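Local coordinates for protein transcriptional regulator (Streptococcus dysgalactiae, PDB 4YV9) that probably binds DNA and controls transcription in quorum sensing as a receptor for SHP peptide pheromones, and is inhibited by cyclic peptides, at residues F213-D217 with E218-Y222; K224-F227 with L228-G232. All coordinates share one frame; numbering follows the deposited sequence.

Interaction 1: F213-D217 with E218-Y222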
ATOM      1  N   PHE B 213       4.045   7.854 -16.075  1.00 37.11           N
ATOM      2  CA  PHE B 213       4.794   6.612 -15.931  1.00 43.10           C
ATOM      3  C   PHE B 213       4.506   5.959 -14.578  1.00 44.21           C
ATOM      4  O   PHE B 213       4.321   4.751 -14.505  1.00 38.05           O
ATOM      5  CB  PHE B 213       6.291   6.860 -16.092  1.00 41.31           C
ATOM      6  CG  PHE B 213       7.113   5.621 -15.967  1.00 46.47           C
ATOM      7  CD1 PHE B 213       6.991   4.602 -16.895  1.00 46.00           C
ATOM      8  CD2 PHE B 213       7.989   5.455 -14.907  1.00 53.60           C
ATOM      9  CE1 PHE B 213       7.740   3.440 -16.777  1.00 52.77           C
ATOM     10  CE2 PHE B 213       8.740   4.295 -14.787  1.00 48.33           C
ATOM     11  CZ  PHE B 213       8.614   3.293 -15.721  1.00 50.31           C
ATOM     12  N   LEU B 214       4.466   6.765 -13.517  1.00 37.49           N
ATOM     13  CA  LEU B 214       4.222   6.261 -12.169  1.00 37.44           C
ATOM     14  C   LEU B 214       2.808   5.701 -12.015  1.00 40.42           C
ATOM     15  O   LEU B 214       2.571   4.836 -11.176  1.00 43.72           O
ATOM     16  CB  LEU B 214       4.437   7.364 -11.124  1.00 37.20           C
ATOM     17  CG  LEU B 214       5.844   7.906 -10.866  1.00 39.82           C
ATOM     18  CD1 LEU B 214       5.726   9.151 -10.005  1.00 37.99           C
ATOM     19  CD2 LEU B 214       6.752   6.881 -10.197  1.00 41.26           C
ATOM     20  N   LEU B 215       1.866   6.190 -12.816  1.00 34.19           N
ATOM     21  CA  LEU B 215       0.479   5.736 -12.696  1.00 37.79           C
ATOM     22  C   LEU B 215       0.147   4.529 -13.568  1.00 36.50           C
ATOM     23  O   LEU B 215      -0.897   3.911 -13.387  1.00 50.20           O
ATOM     24  CB  LEU B 215      -0.490   6.873 -13.021  1.00 39.28           C
ATOM     25  CG  LEU B 215      -0.644   7.952 -11.970  1.00 43.34           C
ATOM     26  CD1 LEU B 215      -1.390   9.139 -12.576  1.00 42.29           C
ATOM     27  CD2 LEU B 215      -1.384   7.399 -10.719  1.00 32.65           C
ATOM     28  N   ARG B 216       1.045   4.180 -14.485  1.00 38.60           N
ATOM     29  CA  ARG B 216       0.856   3.051 -15.387  1.00 43.52           C
ATOM     30  C   ARG B 216       0.684   1.712 -14.653  1.00 46.11           C
ATOM     31  O   ARG B 216       1.406   1.416 -13.708  1.00 44.47           O
ATOM     32  CB  ARG B 216       2.051   2.971 -16.351  1.00 56.55           C
ATOM     33  CG  ARG B 216       1.811   2.161 -17.610  1.00 71.94           C
ATOM     34  CD  ARG B 216       2.710   2.627 -18.763  1.00 80.76           C
ATOM     35  NE  ARG B 216       2.326   3.949 -19.265  1.00 79.70           N
ATOM     36  CZ  ARG B 216       3.102   5.031 -19.227  1.00 78.29           C
ATOM     37  NH1 ARG B 216       4.325   4.964 -18.716  1.00 82.08           N
ATOM     38  NH2 ARG B 216       2.659   6.184 -19.710  1.00 72.89           N
ATOM     39  N   ASP B 217      -0.265   0.905 -15.118  1.00 46.15           N
ATOM     40  CA  ASP B 217      -0.561  -0.399 -14.532  1.00 40.09           C
ATOM     41  C   ASP B 217      -0.749  -0.323 -13.015  1.00 40.70           C
ATOM     42  O   ASP B 217      -0.346  -1.222 -12.291  1.00 37.96           O
ATOM     43  CB  ASP B 217       0.537  -1.408 -14.894  1.00 46.44           C
ATOM     44  CG  ASP B 217       0.519  -1.780 -16.372  1.00 57.15           C
ATOM     45  OD1 ASP B 217      -0.527  -1.575 -17.026  1.00 52.60           O
ATOM     46  OD2 ASP B 217       1.544  -2.287 -16.878  1.00 62.36           O
ATOM     47  N   GLU B 218      -1.379   0.754 -12.543  1.00 38.13           N
ATOM     48  CA  GLU B 218      -1.682   0.916 -11.126  1.00 41.48           C
ATOM     49  C   GLU B 218      -3.161   1.255 -10.967  1.00 41.45           C
ATOM     50  O   GLU B 218      -3.839   1.553 -11.948  1.00 34.50           O
ATOM     51  CB  GLU B 218      -0.825   2.018 -10.482  1.00 39.93           C
ATOM     52  CG  GLU B 218       0.683   1.782 -10.517  1.00 46.28           C
ATOM     53  CD  GLU B 218       1.163   0.751  -9.506  1.00 48.66           C
ATOM     54  OE1 GLU B 218       0.340   0.270  -8.694  1.00 44.43           O
ATOM     55  OE2 GLU B 218       2.367   0.410  -9.540  1.00 48.05           O
ATOM     56  N   LEU B 219      -3.662   1.193  -9.739  1.00 38.60           N
ATOM     57  CA  LEU B 219      -5.023   1.645  -9.475  1.00 40.47           C
ATOM     58  C   LEU B 219      -4.929   3.133  -9.199  1.00 36.80           C
ATOM     59  O   LEU B 219      -4.988   3.924 -10.130  1.00 36.90           O
ATOM     60  CB  LEU B 219      -5.653   0.880  -8.315  1.00 37.60           C
ATOM     61  CG  LEU B 219      -5.806  -0.615  -8.632  1.00 44.35           C
ATOM     62  CD1 LEU B 219      -6.270  -1.386  -7.408  1.00 47.19           C
ATOM     63  CD2 LEU B 219      -6.754  -0.811  -9.805  1.00 45.23           C
ATOM     64  N   ASN B 220      -4.748   3.509  -7.939  1.00 31.08           N
ATOM     65  CA  ASN B 220      -4.419   4.896  -7.612  1.00 34.41           C
ATOM     66  C   ASN B 220      -5.409   5.901  -8.210  1.00 33.95           C
ATOM     67  O   ASN B 220      -5.002   6.872  -8.857  1.00 31.15           O
ATOM     68  CB  ASN B 220      -3.001   5.233  -8.103  1.00 33.74           C
ATOM     69  CG  ASN B 220      -1.925   4.657  -7.207  1.00 47.40           C
ATOM     70  OD1 ASN B 220      -1.022   3.971  -7.673  1.00 56.46           O
ATOM     71  ND2 ASN B 220      -2.035   4.913  -5.908  1.00 48.14           N
ATOM     72  N   PHE B 221      -6.704   5.652  -8.038  1.00 31.84           N
ATOM     73  CA  PHE B 221      -7.685   6.525  -8.679  1.00 31.94           C
ATOM     74  C   PHE B 221      -7.682   7.934  -8.070  1.00 33.07           C
ATOM     75  O   PHE B 221      -8.031   8.895  -8.748  1.00 34.53           O
ATOM     76  CB  PHE B 221      -9.091   5.937  -8.590  1.00 36.16           C
ATOM     77  CG  PHE B 221      -9.411   4.921  -9.656  1.00 35.82           C
ATOM     78  CD1 PHE B 221      -8.412   4.181 -10.274  1.00 37.57           C
ATOM     79  CD2 PHE B 221     -10.732   4.692 -10.019  1.00 37.04           C
ATOM     80  CE1 PHE B 221      -8.726   3.228 -11.228  1.00 38.67           C
ATOM     81  CE2 PHE B 221     -11.052   3.752 -10.993  1.00 40.17           C
ATOM     82  CZ  PHE B 221     -10.046   3.021 -11.599  1.00 42.83           C
ATOM     83  N   TYR B 222      -7.309   8.071  -6.800  1.00 34.13           N
ATOM     84  CA  TYR B 222      -7.267   9.415  -6.225  1.00 35.05           C
ATOM     85  C   TYR B 222      -6.240  10.267  -6.958  1.00 38.16           C
ATOM     86  O   TYR B 222      -6.504  11.405  -7.345  1.00 34.29           O
ATOM     87  CB  TYR B 222      -6.945   9.381  -4.734  1.00 31.75           C
ATOM     88  CG  TYR B 222      -6.603  10.748  -4.206  1.00 37.77           C
ATOM     89  CD1 TYR B 222      -7.573  11.750  -4.150  1.00 44.09           C
ATOM     90  CD2 TYR B 222      -5.317  11.054  -3.790  1.00 40.59           C
ATOM     91  CE1 TYR B 222      -7.277  13.005  -3.671  1.00 46.04           C
ATOM     92  CE2 TYR B 222      -5.010  12.321  -3.308  1.00 44.76           C
ATOM     93  CZ  TYR B 222      -5.992  13.288  -3.256  1.00 50.36           C
ATOM     94  OH  TYR B 222      -5.710  14.552  -2.783  1.00 57.39           O
TER
HETATM   95  O   HOH W   1       1.456   5.696  -8.689  1.00 36.09           O
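L215 and N220 meet on the buried side of the turn between two helices. CD2 of L215 lies 3.8 Å from CB of N220. L215 holds CG beside its backbone N (chi1 -74°), and this swings the branched end to N220. The L215 side chain also rests on E223 of helix 221-236 and on T185 of helix 179-197.

E218 makes the other close part. Its CB packs 3.5 Å from O of L215, and its CG 3.3 Å from O of R216. The chain bends at chi2 (-76°), which brings the carboxylate back beside the D217 carbonyl. The carboxylate is buried, and K178 and K181 each form a salt bridge with one of its oxygens.

Residues 215-218 form a type II beta turn that joins helix 201-215 to helix 221-236, in the Rgg C-terminal repeat domain of the TPR clan. The turn bond is weak: N of E218 gives to O of L215 at 3.3 Å. One water bridges the segments. It donates to O of L214 (2.9 Å) and to OD1 of N220 (3.2 Å), while ND2 of N220 bonds T182.

The outer side is looser. R216 and D217 are exposed, and their CB atoms point away from 218-222. D217 and L219 pack on a modified side chain of a bound peptide.

Interaction 2: K224-F227 with L228-G232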
ATOM      1  N   LYS B 224      -5.019   9.686  -9.943  1.00 32.11           N
ATOM      2  CA  LYS B 224      -5.453   9.852 -11.331  1.00 33.95           C
ATOM      3  C   LYS B 224      -6.499  10.967 -11.472  1.00 32.47           C
ATOM      4  O   LYS B 224      -6.524  11.682 -12.477  1.00 32.24           O
ATOM      5  CB  LYS B 224      -6.019   8.547 -11.872  1.00 31.21           C
ATOM      6  CG  LYS B 224      -4.941   7.476 -12.106  1.00 39.32           C
ATOM      7  CD  LYS B 224      -5.562   6.166 -12.554  1.00 33.36           C
ATOM      8  CE  LYS B 224      -4.486   5.200 -13.089  1.00 39.41           C
ATOM      9  NZ  LYS B 224      -5.026   3.827 -13.175  1.00 33.69           N
ATOM     10  N   THR B 225      -7.362  11.096 -10.468  1.00 33.21           N
ATOM     11  CA  THR B 225      -8.408  12.122 -10.509  1.00 37.27           C
ATOM     12  C   THR B 225      -7.811  13.510 -10.332  1.00 36.39           C
ATOM     13  O   THR B 225      -8.161  14.438 -11.061  1.00 36.63           O
ATOM     14  CB  THR B 225      -9.462  11.901  -9.440  1.00 37.56           C
ATOM     15  OG1 THR B 225     -10.090  10.635  -9.650  1.00 36.19           O
ATOM     16  CG2 THR B 225     -10.517  13.015  -9.482  1.00 37.51           C
ATOM     17  N   VAL B 226      -6.900  13.644  -9.369  1.00 37.17           N
ATOM     18  CA  VAL B 226      -6.220  14.920  -9.154  1.00 38.51           C
ATOM     19  C   VAL B 226      -5.382  15.270 -10.382  1.00 38.31           C
ATOM     20  O   VAL B 226      -5.388  16.410 -10.845  1.00 41.68           O
ATOM     21  CB  VAL B 226      -5.341  14.876  -7.879  1.00 44.07           C
ATOM     22  CG1 VAL B 226      -4.418  16.079  -7.800  1.00 39.39           C
ATOM     23  CG2 VAL B 226      -6.230  14.798  -6.624  1.00 36.53           C
ATOM     24  N   PHE B 227      -4.673  14.279 -10.922  1.00 40.51           N
ATOM     25  CA  PHE B 227      -3.869  14.485 -12.128  1.00 38.92           C
ATOM     26  C   PHE B 227      -4.733  14.870 -13.333  1.00 35.26           C
ATOM     27  O   PHE B 227      -4.311  15.659 -14.172  1.00 38.50           O
ATOM     28  CB  PHE B 227      -3.053  13.232 -12.431  1.00 36.18           C
ATOM     29  CG  PHE B 227      -2.077  13.393 -13.567  1.00 41.07           C
ATOM     30  CD1 PHE B 227      -1.152  14.429 -13.574  1.00 42.74           C
ATOM     31  CD2 PHE B 227      -2.075  12.500 -14.618  1.00 42.61           C
ATOM     32  CE1 PHE B 227      -0.254  14.575 -14.618  1.00 43.11           C
ATOM     33  CE2 PHE B 227      -1.175  12.642 -15.665  1.00 51.05           C
ATOM     34  CZ  PHE B 227      -0.266  13.682 -15.659  1.00 48.74           C
ATOM     35  N   LEU B 228      -5.941  14.320 -13.427  1.00 35.87           N
ATOM     36  CA  LEU B 228      -6.869  14.748 -14.482  1.00 39.88           C
ATOM     37  C   LEU B 228      -7.105  16.254 -14.369  1.00 38.44           C
ATOM     38  O   LEU B 228      -7.121  16.971 -15.362  1.00 38.65           O
ATOM     39  CB  LEU B 228      -8.201  13.998 -14.378  1.00 36.68           C
ATOM     40  CG  LEU B 228      -9.298  14.379 -15.367  1.00 37.54           C
ATOM     41  CD1 LEU B 228      -8.827  14.168 -16.792  1.00 42.40           C
ATOM     42  CD2 LEU B 228     -10.523  13.529 -15.077  1.00 39.00           C
ATOM     43  N   TYR B 229      -7.257  16.728 -13.137  1.00 41.01           N
ATOM     44  CA  TYR B 229      -7.571  18.135 -12.918  1.00 49.55           C
ATOM     45  C   TYR B 229      -6.360  19.006 -13.229  1.00 45.11           C
ATOM     46  O   TYR B 229      -6.460  19.972 -13.957  1.00 46.07           O
ATOM     47  CB  TYR B 229      -8.030  18.379 -11.480  1.00 48.86           C
ATOM     48  CG  TYR B 229      -8.473  19.810 -11.258  1.00 47.98           C
ATOM     49  CD1 TYR B 229      -7.546  20.809 -10.964  1.00 46.29           C
ATOM     50  CD2 TYR B 229      -9.811  20.164 -11.345  1.00 39.99           C
ATOM     51  CE1 TYR B 229      -7.937  22.111 -10.758  1.00 46.51           C
ATOM     52  CE2 TYR B 229     -10.209  21.466 -11.138  1.00 44.29           C
ATOM     53  CZ  TYR B 229      -9.265  22.435 -10.850  1.00 44.06           C
ATOM     54  OH  TYR B 229      -9.655  23.732 -10.652  1.00 49.07           O
ATOM     55  N   VAL B 230      -5.215  18.617 -12.682  1.00 45.81           N
ATOM     56  CA  VAL B 230      -4.011  19.432 -12.701  1.00 41.82           C
ATOM     57  C   VAL B 230      -3.436  19.528 -14.105  1.00 44.52           C
ATOM     58  O   VAL B 230      -3.010  20.597 -14.556  1.00 48.70           O
ATOM     59  CB  VAL B 230      -2.958  18.839 -11.732  1.00 42.68           C
ATOM     60  CG1 VAL B 230      -1.598  19.494 -11.939  1.00 42.20           C
ATOM     61  CG2 VAL B 230      -3.437  18.979 -10.278  1.00 39.80           C
ATOM     62  N   HIS B 231      -3.434  18.395 -14.798  1.00 43.90           N
ATOM     63  CA  HIS B 231      -2.988  18.350 -16.181  1.00 45.48           C
ATOM     64  C   HIS B 231      -3.930  19.175 -17.065  1.00 48.75           C
ATOM     65  O   HIS B 231      -3.488  19.881 -17.969  1.00 48.48           O
ATOM     66  CB  HIS B 231      -2.909  16.896 -16.656  1.00 44.75           C
ATOM     67  CG  HIS B 231      -2.273  16.731 -17.999  1.00 54.60           C
ATOM     68  ND1 HIS B 231      -2.482  15.621 -18.789  1.00 65.36           N
ATOM     69  CD2 HIS B 231      -1.431  17.532 -18.693  1.00 57.97           C
ATOM     70  CE1 HIS B 231      -1.802  15.750 -19.915  1.00 61.22           C
ATOM     71  NE2 HIS B 231      -1.153  16.900 -19.880  1.00 57.84           N
ATOM     72  N   GLY B 232      -5.230  19.098 -16.790  1.00 46.29           N
ATOM     73  CA  GLY B 232      -6.197  19.917 -17.503  1.00 44.08           C
ATOM     74  C   GLY B 232      -5.872  21.380 -17.288  1.00 57.98           C
ATOM     75  O   GLY B 232      -5.964  22.199 -18.209  1.00 59.57           O
TER
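F227 and H231 lie one helical turn apart and point the same way. The contact between them is a CH-pi interaction. CB of H231 sits over one face of the F227 ring, 4.3 Å from its centroid and offset toward the rim. The closest ring atom is CE1 of F227, 4.1 Å from CB of H231. The two rings are nearly parallel, with planes at 11°. They are slid apart and barely overlap, with centroids 5.4 Å from each other. Both side chains hold CG anti to the backbone N (chi1 -174° in F227), which sends both rings the same way. I211 and E212 of helix 201-215 touch F227, and I208 touches H231.

The apolar pair is V226 and V230, side by side on a buried face. CG1 of V226 meets CG2 of V230 at 3.9 Å. V230 continues onto L192, I193 and I196 of helix 179-197. V226 reaches I189 of that helix, Y266 of helix 260-273 and a modified side chain of a bound peptide.

Four backbone hydrogen bonds cross from 228-231 to 224-227. N of L228 bonds O of K224 at 2.9 Å, and N of Y229 bonds O of T225 at 3.2 Å. N of V230 bonds O of V226, and N of H231 bonds O of F227, both at 2.9 Å. The V226 carbonyl points most directly at its donor, with a C=O...N angle of 162°.

Two polar ends find partners outside the pair of segments. NZ of K224 forms a salt bridge with E259 of the second subunit, and OG1 of T225 bonds O of F221. The i to i+4 pattern is that of a regular alpha helix, here one packed among others of the Rgg C-terminal repeat domain.

In the fold
Helix 201-215 comes first along the chain. Interaction 1 closes the short loop after it and leads into helix 221-236. Interaction 2 follows within that helix and closes no loop. The two are in series, with no nesting or crossing, and their centres are about 12 Å apart. K224 joins them: its NZ reaches back to O of E218, 2.8 Å away in a probable hydrogen bond. L215 also touches K224 and F227, so the end of helix 201-215 packs on the start of helix 221-236. Both contacts border helix 179-197. Parts of both also touch the second subunit.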